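TSC1 N-terminal domain (Chaetomium thermophilum, PDB 7A0M) probably binds lysosomal phosphoinositides as the N-terminal domain of TSC1, helping bring the TSC complex to lysosomes to regulate mTORC1. Local coordinates at residues Leu53-Trp61 and Arg91-Pro102. Numbering follows the deposited sequence.
Sequences LNDELLAIW and RTFQWWDKLLDP
Trp95 and Trp61 reach across from opposite partners in a parallel helix-helix packing that joins helix 45-65 to helix 89-105, near the N-terminal end of an all-helical chain. The short axes run 10° apart but stay 12.1 Å from each other, a wide spacing bridged mainly by the two indoles. Trp95 enters as a knob among Asn54, Leu57, Leu58 and Trp61, leading with the edge of its six-membered ring: CZ2 lies 3.6 Å from Leu57 CB, and CH2 is 4.2 Å from Trp61 CB. At its pyrrole end, the Asn54 amide lies nearly coplanar with the indole, while Arg91 lays its CG and CD methylenes beside that amide. Trp61 reaches back with CG anti to its backbone N (chi1 175°), which carries the indole out across Lys98 and Leu99, both packed on the same face. Leu99 CD2 sits over the six-membered ring in a CH-pi contact, 3.7 Å from its centroid and 26° off the normal. Lys98 lies toward the five-membered ring, its CE 3.3 Å from Trp61 CD1. Leu58 crosses the Lys98 chain at about a right angle, its CD1 3.8 Å from Lys98 CE. Replacing Trp61 with an alanine would probably open a gap between the helices and leave the Leu99 methyl and the Lys98 chain without the surface they pack on. Phe75 of helix 69-81 meets both indoles, and Val76 and Leu79 touch Leu99, so this intervening helix completes the aromatic core. Such side-by-side parallel helices with an intervening helix packed against them are characteristic of an alpha-solenoid.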
ATOM      1  N   LEU B  53     -25.403  65.186   6.397  1.00 96.67           N
ATOM      2  CA  LEU B  53     -24.198  64.911   5.620  1.00 96.39           C
ATOM      3  C   LEU B  53     -24.520  64.091   4.378  1.00 88.17           C
ATOM      4  O   LEU B  53     -23.989  64.360   3.294  1.00 80.65           O
ATOM      5  CB  LEU B  53     -23.171  64.178   6.482  1.00 93.37           C
ATOM      6  CG  LEU B  53     -21.912  63.670   5.778  1.00 87.26           C
ATOM      7  CD1 LEU B  53     -21.154  64.824   5.149  1.00 89.04           C
ATOM      8  CD2 LEU B  53     -21.022  62.913   6.750  1.00 87.60           C
ATOM      9  N   ASN B  54     -25.384  63.081   4.523  1.00 94.87           N
ATOM     10  CA  ASN B  54     -25.784  62.260   3.385  1.00100.45           C
ATOM     11  C   ASN B  54     -26.495  63.092   2.321  1.00 99.74           C
ATOM     12  O   ASN B  54     -26.197  62.975   1.126  1.00 98.76           O
ATOM     13  CB  ASN B  54     -26.679  61.105   3.858  1.00111.42           C
ATOM     14  CG  ASN B  54     -25.885  59.925   4.437  1.00123.40           C
ATOM     15  OD1 ASN B  54     -25.882  59.691   5.647  1.00130.53           O
ATOM     16  ND2 ASN B  54     -25.204  59.187   3.568  1.00121.81           N
ATOM     17  N   ASP B  55     -27.452  63.929   2.737  1.00 99.71           N
ATOM     18  CA  ASP B  55     -28.182  64.754   1.778  1.00 99.56           C
ATOM     19  C   ASP B  55     -27.239  65.661   0.999  1.00 92.20           C
ATOM     20  O   ASP B  55     -27.417  65.867  -0.208  1.00 90.85           O
ATOM     21  CB  ASP B  55     -29.252  65.582   2.493  1.00105.01           C
ATOM     22  CG  ASP B  55     -30.323  64.723   3.132  1.00112.55           C
ATOM     23  OD1 ASP B  55     -30.196  63.483   3.079  1.00113.15           O
ATOM     24  OD2 ASP B  55     -31.290  65.286   3.688  1.00120.72           O
ATOM     25  N   GLU B  56     -26.230  66.214   1.672  1.00 87.38           N
ATOM     26  CA  GLU B  56     -25.265  67.064   0.987  1.00 86.23           C
ATOM     27  C   GLU B  56     -24.371  66.253   0.054  1.00 96.72           C
ATOM     28  O   GLU B  56     -24.103  66.675  -1.077  1.00101.62           O
ATOM     29  CB  GLU B  56     -24.425  67.832   2.004  1.00 86.42           C
ATOM     30  CG  GLU B  56     -23.452  68.799   1.364  1.00 93.12           C
ATOM     31  CD  GLU B  56     -24.166  69.932   0.649  1.00 97.49           C
ATOM     32  OE1 GLU B  56     -25.341  70.205   0.985  1.00 96.63           O
ATOM     33  OE2 GLU B  56     -23.563  70.539  -0.260  1.00 96.88           O
ATOM     34  N   LEU B  57     -23.887  65.097   0.515  1.00 93.01           N
ATOM     35  CA  LEU B  57     -23.065  64.244  -0.342  1.00 91.22           C
ATOM     36  C   LEU B  57     -23.821  63.792  -1.588  1.00 89.81           C
ATOM     37  O   LEU B  57     -23.245  63.724  -2.679  1.00 88.17           O
ATOM     38  CB  LEU B  57     -22.559  63.037   0.445  1.00 88.01           C
ATOM     39  CG  LEU B  57     -21.470  63.294   1.486  1.00 87.72           C
ATOM     40  CD1 LEU B  57     -21.155  62.020   2.252  1.00 90.15           C
ATOM     41  CD2 LEU B  57     -20.218  63.841   0.819  1.00 85.39           C
ATOM     42  N   LEU B  58     -25.103  63.462  -1.440  1.00 89.45           N
ATOM     43  CA  LEU B  58     -25.930  63.144  -2.599  1.00 95.32           C
ATOM     44  C   LEU B  58     -25.996  64.319  -3.572  1.00100.84           C
ATOM     45  O   LEU B  58     -25.914  64.133  -4.795  1.00104.88           O
ATOM     46  CB  LEU B  58     -27.334  62.744  -2.145  1.00 99.64           C
ATOM     47  CG  LEU B  58     -28.249  62.169  -3.227  1.00107.35           C
ATOM     48  CD1 LEU B  58     -27.588  60.975  -3.915  1.00110.56           C
ATOM     49  CD2 LEU B  58     -29.619  61.774  -2.672  1.00111.62           C
ATOM     50  N   ALA B  59     -26.162  65.536  -3.042  1.00 95.57           N
ATOM     51  CA  ALA B  59     -26.261  66.722  -3.888  1.00106.71           C
ATOM     52  C   ALA B  59     -24.982  66.941  -4.681  1.00111.51           C
ATOM     53  O   ALA B  59     -25.030  67.240  -5.880  1.00118.40           O
ATOM     54  CB  ALA B  59     -26.577  67.962  -3.050  1.00108.23           C
ATOM     55  N   ILE B  60     -23.824  66.818  -4.024  1.00107.66           N
ATOM     56  CA  ILE B  60     -22.549  66.988  -4.718  1.00105.04           C
ATOM     57  C   ILE B  60     -22.419  65.965  -5.839  1.00105.27           C
ATOM     58  O   ILE B  60     -22.015  66.286  -6.964  1.00103.52           O
ATOM     59  CB  ILE B  60     -21.381  66.872  -3.720  1.00103.76           C
ATOM     60  CG1 ILE B  60     -21.383  68.036  -2.729  1.00105.38           C
ATOM     61  CG2 ILE B  60     -20.053  66.803  -4.444  1.00104.34           C
ATOM     62  CD1 ILE B  60     -20.406  67.862  -1.587  1.00105.53           C
ATOM     63  N   TRP B  61     -22.761  64.712  -5.537  1.00107.00           N
ATOM     64  CA  TRP B  61     -22.693  63.642  -6.528  1.00110.78           C
ATOM     65  C   TRP B  61     -23.574  63.945  -7.734  1.00115.45           C
ATOM     66  O   TRP B  61     -23.154  63.767  -8.883  1.00114.45           O
ATOM     67  CB  TRP B  61     -23.093  62.321  -5.873  1.00110.78           C
ATOM     68  CG  TRP B  61     -23.181  61.158  -6.820  1.00108.15           C
ATOM     69  CD1 TRP B  61     -24.310  60.642  -7.390  1.00110.41           C
ATOM     70  CD2 TRP B  61     -22.092  60.358  -7.293  1.00101.84           C
ATOM     71  NE1 TRP B  61     -23.989  59.568  -8.184  1.00106.43           N
ATOM     72  CE2 TRP B  61     -22.633  59.378  -8.148  1.00 98.35           C
ATOM     73  CE3 TRP B  61     -20.711  60.378  -7.081  1.00 99.28           C
ATOM     74  CZ2 TRP B  61     -21.841  58.427  -8.790  1.00 93.91           C
ATOM     75  CZ3 TRP B  61     -19.927  59.435  -7.722  1.00 95.15           C
ATOM     76  CH2 TRP B  61     -20.492  58.476  -8.568  1.00 91.65           C
ATOM     77  N   ARG B  91     -26.356  53.472   5.395  1.00 93.63           N
ATOM     78  CA  ARG B  91     -25.900  54.625   4.623  1.00 91.81           C
ATOM     79  C   ARG B  91     -24.612  54.311   3.880  1.00 85.98           C
ATOM     80  O   ARG B  91     -24.416  54.752   2.741  1.00 86.92           O
ATOM     81  CB  ARG B  91     -25.674  55.823   5.556  1.00 93.39           C
ATOM     82  CG  ARG B  91     -26.931  56.314   6.260  1.00102.60           C
ATOM     83  CD  ARG B  91     -28.012  56.679   5.246  1.00107.59           C
ATOM     84  NE  ARG B  91     -29.262  57.137   5.858  1.00114.09           N
ATOM     85  CZ  ARG B  91     -30.317  57.601   5.184  1.00124.22           C
ATOM     86  NH1 ARG B  91     -30.301  57.696   3.861  1.00122.67           N
ATOM     87  NH2 ARG B  91     -31.414  57.958   5.832  1.00128.87           N
ATOM     88  N   THR B  92     -23.729  53.544   4.512  1.00 83.88           N
ATOM     89  CA  THR B  92     -22.477  53.162   3.878  1.00 75.60           C
ATOM     90  C   THR B  92     -22.715  52.185   2.735  1.00 68.15           C
ATOM     91  O   THR B  92     -22.085  52.293   1.676  1.00 74.94           O
ATOM     92  CB  THR B  92     -21.540  52.572   4.927  1.00 75.25           C
ATOM     93  OG1 THR B  92     -21.321  53.541   5.961  1.00 76.38           O
ATOM     94  CG2 THR B  92     -20.215  52.205   4.309  1.00 71.64           C
ATOM     95  N   PHE B  93     -23.620  51.222   2.932  1.00 67.05           N
ATOM     96  CA  PHE B  93     -23.944  50.281   1.864  1.00 67.68           C
ATOM     97  C   PHE B  93     -24.588  50.992   0.681  1.00 76.34           C
ATOM     98  O   PHE B  93     -24.281  50.682  -0.474  1.00 82.02           O
ATOM     99  CB  PHE B  93     -24.863  49.180   2.391  1.00 73.13           C
ATOM    100  CG  PHE B  93     -25.335  48.226   1.329  1.00 83.90           C
ATOM    101  CD1 PHE B  93     -24.507  47.215   0.872  1.00 83.15           C
ATOM    102  CD2 PHE B  93     -26.604  48.340   0.787  1.00 85.39           C
ATOM    103  CE1 PHE B  93     -24.933  46.334  -0.104  1.00 80.09           C
ATOM    104  CE2 PHE B  93     -27.037  47.463  -0.192  1.00 87.43           C
ATOM    105  CZ  PHE B  93     -26.199  46.458  -0.638  1.00 85.66           C
ATOM    106  N   GLN B  94     -25.486  51.942   0.951  1.00 78.45           N
ATOM    107  CA  GLN B  94     -26.131  52.691  -0.124  1.00 77.01           C
ATOM    108  C   GLN B  94     -25.110  53.403  -1.000  1.00 69.61           C
ATOM    109  O   GLN B  94     -25.274  53.477  -2.222  1.00 63.55           O
ATOM    110  CB  GLN B  94     -27.114  53.693   0.474  1.00 79.58           C
ATOM    111  CG  GLN B  94     -28.361  53.061   1.055  1.00 81.27           C
ATOM    112  CD  GLN B  94     -29.173  54.037   1.883  1.00 84.50           C
ATOM    113  OE1 GLN B  94     -29.035  55.254   1.746  1.00 86.89           O
ATOM    114  NE2 GLN B  94     -30.007  53.505   2.768  1.00 93.49           N
ATOM    115  N   TRP B  95     -24.044  53.925  -0.395  1.00 62.93           N
ATOM    116  CA  TRP B  95     -23.016  54.596  -1.180  1.00 63.21           C
ATOM    117  C   TRP B  95     -22.135  53.581  -1.900  1.00 64.45           C
ATOM    118  O   TRP B  95     -21.806  53.765  -3.076  1.00 67.93           O
ATOM    119  CB  TRP B  95     -22.184  55.507  -0.283  1.00 59.71           C
ATOM    120  CG  TRP B  95     -22.834  56.833  -0.038  1.00 63.60           C
ATOM    121  CD1 TRP B  95     -23.390  57.268   1.130  1.00 66.05           C
ATOM    122  CD2 TRP B  95     -23.031  57.883  -0.992  1.00 66.03           C
ATOM    123  NE1 TRP B  95     -23.902  58.532   0.968  1.00 70.72           N
ATOM    124  CE2 TRP B  95     -23.696  58.932  -0.326  1.00 71.71           C
ATOM    125  CE3 TRP B  95     -22.701  58.042  -2.341  1.00 65.66           C
ATOM    126  CZ2 TRP B  95     -24.038  60.122  -0.964  1.00 73.52           C
ATOM    127  CZ3 TRP B  95     -23.042  59.225  -2.972  1.00 69.27           C
ATOM    128  CH2 TRP B  95     -23.703  60.249  -2.283  1.00 73.19           C
ATOM    129  N   TRP B  96     -21.739  52.515  -1.201  1.00 63.40           N
ATOM    130  CA  TRP B  96     -20.995  51.434  -1.838  1.00 65.47           C
ATOM    131  C   TRP B  96     -21.796  50.828  -2.985  1.00 67.66           C
ATOM    132  O   TRP B  96     -21.255  50.579  -4.069  1.00 62.59           O
ATOM    133  CB  TRP B  96     -20.618  50.388  -0.786  1.00 72.20           C
ATOM    134  CG  TRP B  96     -19.719  49.290  -1.272  1.00 68.23           C
ATOM    135  CD1 TRP B  96     -18.369  49.197  -1.090  1.00 64.60           C
ATOM    136  CD2 TRP B  96     -20.115  48.084  -1.940  1.00 70.04           C
ATOM    137  NE1 TRP B  96     -17.893  48.034  -1.647  1.00 66.42           N
ATOM    138  CE2 TRP B  96     -18.946  47.330  -2.169  1.00 67.49           C
ATOM    139  CE3 TRP B  96     -21.341  47.579  -2.382  1.00 67.48           C
ATOM    140  CZ2 TRP B  96     -18.968  46.099  -2.822  1.00 60.76           C
ATOM    141  CZ3 TRP B  96     -21.361  46.356  -3.030  1.00 66.80           C
ATOM    142  CH2 TRP B  96     -20.182  45.630  -3.243  1.00 64.68           C
ATOM    143  N   ASP B  97     -23.089  50.581  -2.758  1.00 75.26           N
ATOM    144  CA  ASP B  97     -23.955  50.078  -3.821  1.00 75.57           C
ATOM    145  C   ASP B  97     -24.055  51.076  -4.967  1.00 64.70           C
ATOM    146  O   ASP B  97     -24.093  50.688  -6.142  1.00 61.93           O
ATOM    147  CB  ASP B  97     -25.346  49.788  -3.249  1.00 78.93           C
ATOM    148  CG  ASP B  97     -26.206  48.945  -4.171  1.00 80.08           C
ATOM    149  OD1 ASP B  97     -25.759  48.625  -5.289  1.00 85.87           O
ATOM    150  OD2 ASP B  97     -27.345  48.614  -3.778  1.00 85.94           O
ATOM    151  N   LYS B  98     -24.092  52.368  -4.643  1.00 59.09           N
ATOM    152  CA  LYS B  98     -24.237  53.400  -5.663  1.00 66.17           C
ATOM    153  C   LYS B  98     -22.974  53.563  -6.502  1.00 70.13           C
ATOM    154  O   LYS B  98     -23.062  53.878  -7.695  1.00 76.50           O
ATOM    155  CB  LYS B  98     -24.636  54.708  -4.984  1.00 64.42           C
ATOM    156  CG  LYS B  98     -24.967  55.867  -5.887  1.00 67.91           C
ATOM    157  CD  LYS B  98     -25.350  57.054  -5.020  1.00 75.99           C
ATOM    158  CE  LYS B  98     -25.836  58.223  -5.842  1.00 87.60           C
ATOM    159  NZ  LYS B  98     -27.038  57.891  -6.656  1.00 96.60           N
ATOM    160  N   LEU B  99     -21.798  53.353  -5.909  1.00 66.75           N
ATOM    161  CA  LEU B  99     -20.533  53.559  -6.603  1.00 62.46           C
ATOM    162  C   LEU B  99     -19.979  52.302  -7.265  1.00 64.38           C
ATOM    163  O   LEU B  99     -18.981  52.400  -7.987  1.00 62.78           O
ATOM    164  CB  LEU B  99     -19.478  54.105  -5.633  1.00 58.62           C
ATOM    165  CG  LEU B  99     -19.792  55.410  -4.901  1.00 67.69           C
ATOM    166  CD1 LEU B  99     -18.555  55.933  -4.189  1.00 71.19           C
ATOM    167  CD2 LEU B  99     -20.353  56.447  -5.848  1.00 63.98           C
ATOM    168  N   LEU B 100     -20.582  51.135  -7.029  1.00 57.70           N
ATOM    169  CA  LEU B 100     -20.008  49.881  -7.513  1.00 57.45           C
ATOM    170  C   LEU B 100     -19.838  49.889  -9.029  1.00 59.89           C
ATOM    171  O   LEU B 100     -18.721  49.761  -9.544  1.00 56.30           O
ATOM    172  CB  LEU B 100     -20.878  48.702  -7.074  1.00 57.16           C
ATOM    173  CG  LEU B 100     -20.375  47.331  -7.533  1.00 55.54           C
ATOM    174  CD1 LEU B 100     -18.965  47.078  -7.018  1.00 55.49           C
ATOM    175  CD2 LEU B 100     -21.318  46.228  -7.079  1.00 56.54           C
ATOM    176  N   ASP B 101     -20.939  50.041  -9.761  1.00 69.69           N
ATOM    177  CA  ASP B 101     -20.908  49.998 -11.219  1.00 67.16           C
ATOM    178  C   ASP B 101     -20.111  51.151 -11.827  1.00 78.60           C
ATOM    179  O   ASP B 101     -19.375  50.928 -12.797  1.00 77.21           O
ATOM    180  CB  ASP B 101     -22.333  49.979 -11.779  1.00 77.41           C
ATOM    181  CG  ASP B 101     -23.044  48.671 -11.509  1.00 86.33           C
ATOM    182  OD1 ASP B 101     -22.358  47.631 -11.456  1.00 83.54           O
ATOM    183  OD2 ASP B 101     -24.283  48.679 -11.349  1.00 93.88           O
ATOM    184  N   PRO B 102     -20.222  52.389 -11.322  1.00 82.73           N
ATOM    185  CA  PRO B 102     -19.330  53.444 -11.837  1.00 78.67           C
ATOM    186  C   PRO B 102     -17.853  53.134 -11.663  1.00 81.98           C
ATOM    187  O   PRO B 102     -17.052  53.440 -12.554  1.00 86.23           O
ATOM    188  CB  PRO B 102     -19.753  54.678 -11.029  1.00 77.91           C
ATOM    189  CG  PRO B 102     -21.174  54.434 -10.707  1.00 81.73           C
ATOM    190  CD  PRO B 102     -21.276  52.957 -10.459  1.00 78.93           C
TER